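Local coordinates for protein xylulose kinase (Bifidobacterium adolescentis ATCC 15703, PDB 3I8B) that probably phosphorylates D-xylulose to D-xylulose 5-phosphate at the expense of ATP, as a sugar kinase of the FGGY family, at residues D64-G72 with A465-L473. Residues are numbered along the deposited sequence; the frame is centred on the assembly and turned at random.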
loop_
_atom_site.group_PDB
_atom_site.type_symbol
_atom_site.label_atom_id
_atom_site.label_comp_id
_atom_site.label_asym_id
_atom_site.label_seq_id
_atom_site.Cartn_x
_atom_site.Cartn_y
_atom_site.Cartn_z
ATOM N N ASP A 64 -4.084 13.544 26.861
ATOM C CA ASP A 64 -5.448 13.091 27.119
ATOM C C ASP A 64 -5.881 11.941 26.210
ATOM O O ASP A 64 -7.077 11.691 26.037
ATOM C CB ASP A 64 -6.431 14.260 26.981
ATOM C CG ASP A 64 -6.324 14.972 25.625
ATOM O OD1 ASP A 64 -5.460 14.600 24.800
ATOM O OD2 ASP A 64 -7.104 15.923 25.391
ATOM N N VAL A 65 -4.909 11.230 25.641
ATOM C CA VAL A 65 -5.213 10.193 24.666
ATOM C C VAL A 65 -5.044 8.787 25.260
ATOM O O VAL A 65 -4.038 8.501 25.912
ATOM C CB VAL A 65 -4.360 10.385 23.384
ATOM C CG1 VAL A 65 -4.545 9.233 22.430
ATOM C CG2 VAL A 65 -4.724 11.720 22.716
ATOM N N SER A 66 -6.040 7.929 25.011
ATOM C CA SER A 66 -6.157 6.589 25.606
ATOM C C SER A 66 -5.642 5.423 24.740
ATOM O O SER A 66 -5.351 4.339 25.248
ATOM C CB SER A 66 -7.618 6.331 25.979
ATOM O OG SER A 66 -8.009 7.148 27.068
ATOM N N ALA A 67 -5.549 5.635 23.432
ATOM C CA ALA A 67 -4.946 4.636 22.548
ATOM C C ALA A 67 -4.465 5.334 21.291
ATOM O O ALA A 67 -5.025 6.354 20.901
ATOM C CB ALA A 67 -5.944 3.543 22.201
ATOM N N LEU A 68 -3.425 4.776 20.667
ATOM C CA LEU A 68 -2.818 5.379 19.492
ATOM C C LEU A 68 -2.383 4.278 18.515
ATOM O O LEU A 68 -1.944 3.201 18.940
ATOM C CB LEU A 68 -1.615 6.224 19.924
ATOM C CG LEU A 68 -0.736 6.908 18.876
ATOM C CD1 LEU A 68 -0.123 8.164 19.494
ATOM C CD2 LEU A 68 0.370 5.998 18.315
ATOM N N ALA A 69 -2.530 4.552 17.219
ATOM C CA ALA A 69 -2.060 3.654 16.158
ATOM C C ALA A 69 -1.336 4.435 15.079
ATOM O O ALA A 69 -1.718 5.562 14.749
ATOM C CB ALA A 69 -3.215 2.897 15.532
ATOM N N VAL A 70 -0.300 3.824 14.511
ATOM C CA VAL A 70 0.447 4.454 13.433
ATOM C C VAL A 70 0.209 3.730 12.112
ATOM O O VAL A 70 0.465 2.534 11.990
ATOM C CB VAL A 70 1.944 4.463 13.731
ATOM C CG1 VAL A 70 2.703 5.140 12.604
ATOM C CG2 VAL A 70 2.205 5.147 15.049
ATOM N N GLY A 71 -0.310 4.457 11.129
ATOM C CA GLY A 71 -0.385 3.955 9.772
ATOM C C GLY A 71 0.856 4.473 9.064
ATOM O O GLY A 71 1.204 5.640 9.225
ATOM N N GLY A 72 1.535 3.619 8.299
ATOM C CA GLY A 72 2.796 4.008 7.706
ATOM C C GLY A 72 2.944 3.690 6.228
ATOM O O GLY A 72 2.321 2.750 5.706
ATOM N N ALA A 465 -6.224 4.692 11.277
ATOM C CA ALA A 465 -5.397 4.404 12.444
ATOM C C ALA A 465 -6.143 4.733 13.741
ATOM O O ALA A 465 -6.044 3.988 14.724
ATOM C CB ALA A 465 -4.045 5.129 12.371
ATOM N N ALA A 466 -6.896 5.833 13.745
ATOM C CA ALA A 466 -7.680 6.173 14.927
ATOM C C ALA A 466 -8.771 5.141 15.146
ATOM O O ALA A 466 -9.075 4.791 16.278
ATOM C CB ALA A 466 -8.296 7.591 14.803
ATOM N N ARG A 467 -9.362 4.656 14.058
ATOM C CA ARG A 467 -10.419 3.647 14.151
ATOM C C ARG A 467 -9.878 2.354 14.739
ATOM O O ARG A 467 -10.551 1.673 15.517
ATOM C CB ARG A 467 -11.067 3.388 12.780
ATOM C CG ARG A 467 -12.398 2.645 12.854
ATOM C CD ARG A 467 -13.067 2.436 11.476
ATOM N NE ARG A 467 -14.323 1.699 11.632
ATOM C CZ ARG A 467 -14.802 0.795 10.777
ATOM N NH1 ARG A 467 -14.136 0.496 9.671
ATOM N NH2 ARG A 467 -15.953 0.184 11.032
ATOM N N GLN A 468 -8.645 2.029 14.402
ATOM C CA GLN A 468 -8.055 0.800 14.913
ATOM C C GLN A 468 -7.707 0.943 16.385
ATOM O O GLN A 468 -7.878 0.004 17.162
ATOM C CB GLN A 468 -6.812 0.407 14.110
ATOM C CG GLN A 468 -6.136 -0.880 14.608
ATOM C CD GLN A 468 -4.682 -0.968 14.143
ATOM O OE1 GLN A 468 -3.831 -0.202 14.595
ATOM N NE2 GLN A 468 -4.398 -1.902 13.230
ATOM N N ALA A 469 -7.208 2.111 16.766
ATOM C CA ALA A 469 -6.916 2.366 18.180
ATOM C C ALA A 469 -8.213 2.343 19.004
ATOM O O ALA A 469 -8.253 1.778 20.102
ATOM C CB ALA A 469 -6.195 3.695 18.351
ATOM N N ALA A 470 -9.271 2.954 18.473
ATOM C CA ALA A 470 -10.577 2.905 19.144
ATOM C C ALA A 470 -11.134 1.469 19.212
ATOM O O ALA A 470 -11.726 1.051 20.215
ATOM C CB ALA A 470 -11.558 3.843 18.474
ATOM N N TRP A 471 -10.924 0.707 18.155
ATOM C CA TRP A 471 -11.314 -0.703 18.126
ATOM C C TRP A 471 -10.636 -1.501 19.249
ATOM O O TRP A 471 -11.305 -2.203 20.020
ATOM C CB TRP A 471 -10.961 -1.289 16.754
ATOM C CG TRP A 471 -11.477 -2.689 16.469
ATOM C CD1 TRP A 471 -12.348 -3.435 17.223
ATOM C CD2 TRP A 471 -11.182 -3.474 15.305
ATOM N NE1 TRP A 471 -12.592 -4.649 16.604
ATOM C CE2 TRP A 471 -11.889 -4.689 15.423
ATOM C CE3 TRP A 471 -10.384 -3.262 14.177
ATOM C CZ2 TRP A 471 -11.814 -5.693 14.447
ATOM C CZ3 TRP A 471 -10.302 -4.257 13.216
ATOM C CH2 TRP A 471 -11.017 -5.459 13.357
ATOM N N VAL A 472 -9.314 -1.390 19.342
ATOM C CA VAL A 472 -8.547 -2.078 20.382
ATOM C C VAL A 472 -8.988 -1.607 21.779
ATOM O O VAL A 472 -9.246 -2.414 22.676
ATOM C CB VAL A 472 -7.014 -1.851 20.216
ATOM C CG1 VAL A 472 -6.261 -2.472 21.377
ATOM C CG2 VAL A 472 -6.529 -2.433 18.878
ATOM N N LEU A 473 -9.081 -0.296 21.952
ATOM C CA LEU A 473 -9.495 0.273 23.225
ATOM C C LEU A 473 -10.867 -0.234 23.679
ATOM O O LEU A 473 -11.086 -0.436 24.870
ATOM C CB LEU A 473 -9.490 1.801 23.141
ATOM C CG LEU A 473 -9.943 2.624 24.351
ATOM C CD1 LEU A 473 -9.134 2.301 25.626
ATOM C CD2 LEU A 473 -9.857 4.102 24.021
#
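Ala67 and Ala69 of strand 67-72 pack against Ala465, Ala469 and Leu473 of helix 465-473, helix-on-sheet packing within the actin-like (ASKHA) fold of FGGY kinases. The strand runs between strands 6-12 and 267-273 in the five-stranded sheet of the N-terminal domain, whereas the helix, almost 400 residues later, belongs to the C-terminal FGGY family region, so the contact brings the two parts together. Their directions differ by 142°, and because the facing side chains are mostly alanines the axes approach to 6.6 Å. No hydrogen bond joins the two segments. The methyl of Ala469 lies between the two strand methyls, with its CB 3.9 Å from Ala67 CB and 4.2 Å from Ala69 CB, and also rests on the backbone of Leu68. One turn earlier, Ala465 CB sits 3.4 Å from the carbonyl O of Ala69 and also lies close to Gly71 N. One turn later, Leu473 CB meets the Ala67 methyl; with CG anti to the backbone N (chi1 178°), its branch CD2 reaches Ser66 CB at 3.7 Å, at the partly exposed end. Leu68 and Val70 project from the other side of the strand onto helix 167-175, so this strand is packed between two helices. At the C-terminal end of the strand, Gly71 lies near Asp274, the predicted proton acceptor, and Asp11, predicted as important for activity. Gln468 starts off alongside the strand, but its extended chain, with CG anti to the backbone N (chi1 180°), carries the amide back to the sheet, where OE1 accepts a hydrogen bond from Gly271 N of strand 267-273. The Ala69 methyl touches two oxygens lying roughly at right angles about it, its CB 3.1 Å from Ala465 O and 3.3 Å from Gln468 OE1.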